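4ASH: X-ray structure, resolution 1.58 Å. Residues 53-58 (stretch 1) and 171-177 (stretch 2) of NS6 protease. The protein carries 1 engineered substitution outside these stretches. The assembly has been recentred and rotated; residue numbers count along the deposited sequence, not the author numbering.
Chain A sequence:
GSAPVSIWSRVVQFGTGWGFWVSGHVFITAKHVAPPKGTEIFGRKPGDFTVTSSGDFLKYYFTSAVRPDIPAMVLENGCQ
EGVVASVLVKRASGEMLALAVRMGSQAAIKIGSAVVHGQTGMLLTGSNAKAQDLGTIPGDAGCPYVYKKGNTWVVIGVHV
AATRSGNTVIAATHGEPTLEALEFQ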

# COMPACT_ATOMS: atom_id res chain seq x y z
N SER A 53 7.28 11.23 0.83
CA SER A 53 7.32 10.11 1.76
C SER A 53 6.75 10.51 3.11
O SER A 53 6.81 11.67 3.52
CB SER A 53 8.75 9.58 1.92
OG SER A 53 9.63 10.60 2.33
N SER A 54 6.20 9.52 3.79
CA SER A 54 5.67 9.69 5.12
C SER A 54 5.80 8.35 5.82
O SER A 54 5.12 7.39 5.45
CB SER A 54 4.20 10.09 5.03
OG SER A 54 3.65 10.24 6.32
N GLY A 55 6.69 8.26 6.80
CA GLY A 55 7.00 6.97 7.40
C GLY A 55 7.49 6.01 6.32
O GLY A 55 8.46 6.30 5.63
N ASP A 56 6.80 4.87 6.17
CA ASP A 56 7.18 3.90 5.13
C ASP A 56 6.24 3.94 3.92
O ASP A 56 6.19 3.00 3.13
CB ASP A 56 7.23 2.48 5.71
CG ASP A 56 8.06 1.53 4.84
OD1 ASP A 56 9.09 1.96 4.28
OD2 ASP A 56 7.69 0.35 4.72
N PHE A 57 5.48 5.02 3.80
CA PHE A 57 4.61 5.22 2.65
C PHE A 57 5.27 6.15 1.64
O PHE A 57 5.71 7.24 2.00
CB PHE A 57 3.28 5.82 3.11
CG PHE A 57 2.22 5.85 2.05
CD1 PHE A 57 2.12 6.91 1.16
CD2 PHE A 57 1.31 4.80 1.94
CE1 PHE A 57 1.13 6.94 0.20
CE2 PHE A 57 0.33 4.82 0.96
CZ PHE A 57 0.24 5.88 0.10
N LEU A 58 5.33 5.74 0.38
CA LEU A 58 5.97 6.56 -0.64
C LEU A 58 5.02 6.79 -1.83
O LEU A 58 4.41 5.84 -2.33
CB LEU A 58 7.26 5.87 -1.10
CG LEU A 58 8.22 6.66 -1.97
CD1 LEU A 58 8.74 7.87 -1.20
CD2 LEU A 58 9.37 5.76 -2.39
N ALA A 171 -0.26 -2.16 7.31
CA ALA A 171 -0.28 -1.35 6.11
C ALA A 171 0.22 0.03 6.46
O ALA A 171 -0.23 0.63 7.45
CB ALA A 171 -1.70 -1.28 5.56
N ALA A 172 1.17 0.55 5.69
CA ALA A 172 1.57 1.93 5.85
C ALA A 172 0.51 2.80 5.19
O ALA A 172 -0.01 2.44 4.13
CB ALA A 172 2.94 2.17 5.24
N THR A 173 0.17 3.91 5.84
CA THR A 173 -0.79 4.86 5.28
C THR A 173 -0.10 6.20 5.01
O THR A 173 1.01 6.44 5.46
CB THR A 173 -1.98 5.06 6.22
OG1 THR A 173 -1.51 5.55 7.48
CG2 THR A 173 -2.70 3.74 6.44
N HIS A 174 -0.78 7.08 4.28
CA HIS A 174 -0.12 8.27 3.75
C HIS A 174 -0.01 9.46 4.70
O HIS A 174 0.86 10.33 4.53
CB HIS A 174 -0.77 8.71 2.44
CG HIS A 174 -2.07 9.43 2.61
ND1 HIS A 174 -2.16 10.74 3.04
CD2 HIS A 174 -3.35 9.02 2.40
CE1 HIS A 174 -3.42 11.11 3.08
NE2 HIS A 174 -4.17 10.08 2.69
N GLY A 175 -0.88 9.51 5.69
CA GLY A 175 -0.96 10.69 6.55
C GLY A 175 -0.36 10.50 7.93
O GLY A 175 -0.00 9.38 8.33
N GLU A 176 -0.21 11.62 8.64
CA GLU A 176 0.08 11.57 10.06
C GLU A 176 -1.18 11.95 10.80
O GLU A 176 -1.93 12.82 10.37
CB GLU A 176 1.24 12.50 10.43
CG GLU A 176 2.58 11.95 10.01
CD GLU A 176 3.74 12.62 10.71
OE1 GLU A 176 3.98 12.31 11.90
OE2 GLU A 176 4.41 13.46 10.07
N PRO A 177 -1.41 11.29 11.94
CA PRO A 177 -2.65 11.25 12.72
C PRO A 177 -3.03 12.57 13.35
O PRO A 177 -2.16 13.28 13.87
CB PRO A 177 -2.33 10.24 13.83
CG PRO A 177 -0.85 10.30 13.96
CD PRO A 177 -0.37 10.45 12.55
O HOH W 1 2.29 8.23 6.99
O HOH W 2 1.82 12.67 5.02
O HOH W 3 5.26 12.31 7.86

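The contact is built from a tight hairpin on one side and a strand end running into loop on the other. In stretch 1, two short strand segments join through a type II' turn from Ser-54 to Phe-57, closed by a reciprocal pair of backbone hydrogen bonds: Ser-54 N to Phe-57 O and Phe-57 N to Ser-54 O, each 2.9 Å. Gly-55 sits at phi 57°, psi -122°, a region that favours glycine and suits this turn. With their backbone groups engaged in each other, the two turn ends, Ser-54 and Phe-57, both direct their CA-to-CB bonds toward stretch 2. No clear direct hydrogen bond links the stretches; packing and water do most of the joining.

Phe-57 supplies the largest covered area. Its chi1 of -170° (t) and chi2 of -87° carry the ring alongside stretch 2, so that different parts of it meet different chemistry. His-174 CB lies over one face, 3.7 Å from the ring centroid and 23° off the normal, a CH-pi contact in which a polarised methylene meets the pi cloud. At the ring edge, near its plane, Ala-172 O approaches CD2 of Phe-57 at 3.5 Å, where the carbonyl oxygen lies beside the electropositive rim. Closer to the backbone, Phe-57 CB lies 3.3 Å from Thr-173 O and 4.2 Å from Ala-172 CB, the latter an apolar contact. The small methyl of Ala-172 also packs beside the turn, its CB 4.0 Å from Asp-56 C, while the carboxylate of Asp-56 is hydrogen-bonded elsewhere in the structure.

His-174 shows how a polar residue can lend its aliphatic portion to such a contact. Its CA-to-CB bond points sideways, and with chi1 at 77° (p) the imidazole leads away, leaving CB over the phenyl face. The CA-to-CB bond of Thr-173 points away, and its backbone makes the contact.

Ser-54 organises the polar side. Its t rotamer (chi1 179°) places OG among three waters. Water 1 lies 2.5 Å from Ser-54 OG and sits between the hydroxyl and two loop carbonyls, with Thr-173 O at 2.7 Å and Gly-175 O at 2.9 Å both in reach as possible acceptors. Water 3, 3.0 Å from Ser-54 OG, donates to Glu-176 OE2 at 2.6 Å; although the Glu-176 CA-to-CB bond points sideways, its m, t chain comes nearer at its end. Water 2 donates to His-174 O at 2.6 Å but makes only a weak bond with Ser-54 OG at 3.3 Å. The design rule is economical: an aromatic packed against a methyl and a methylene, and a hydroxyl at the centre of three waters.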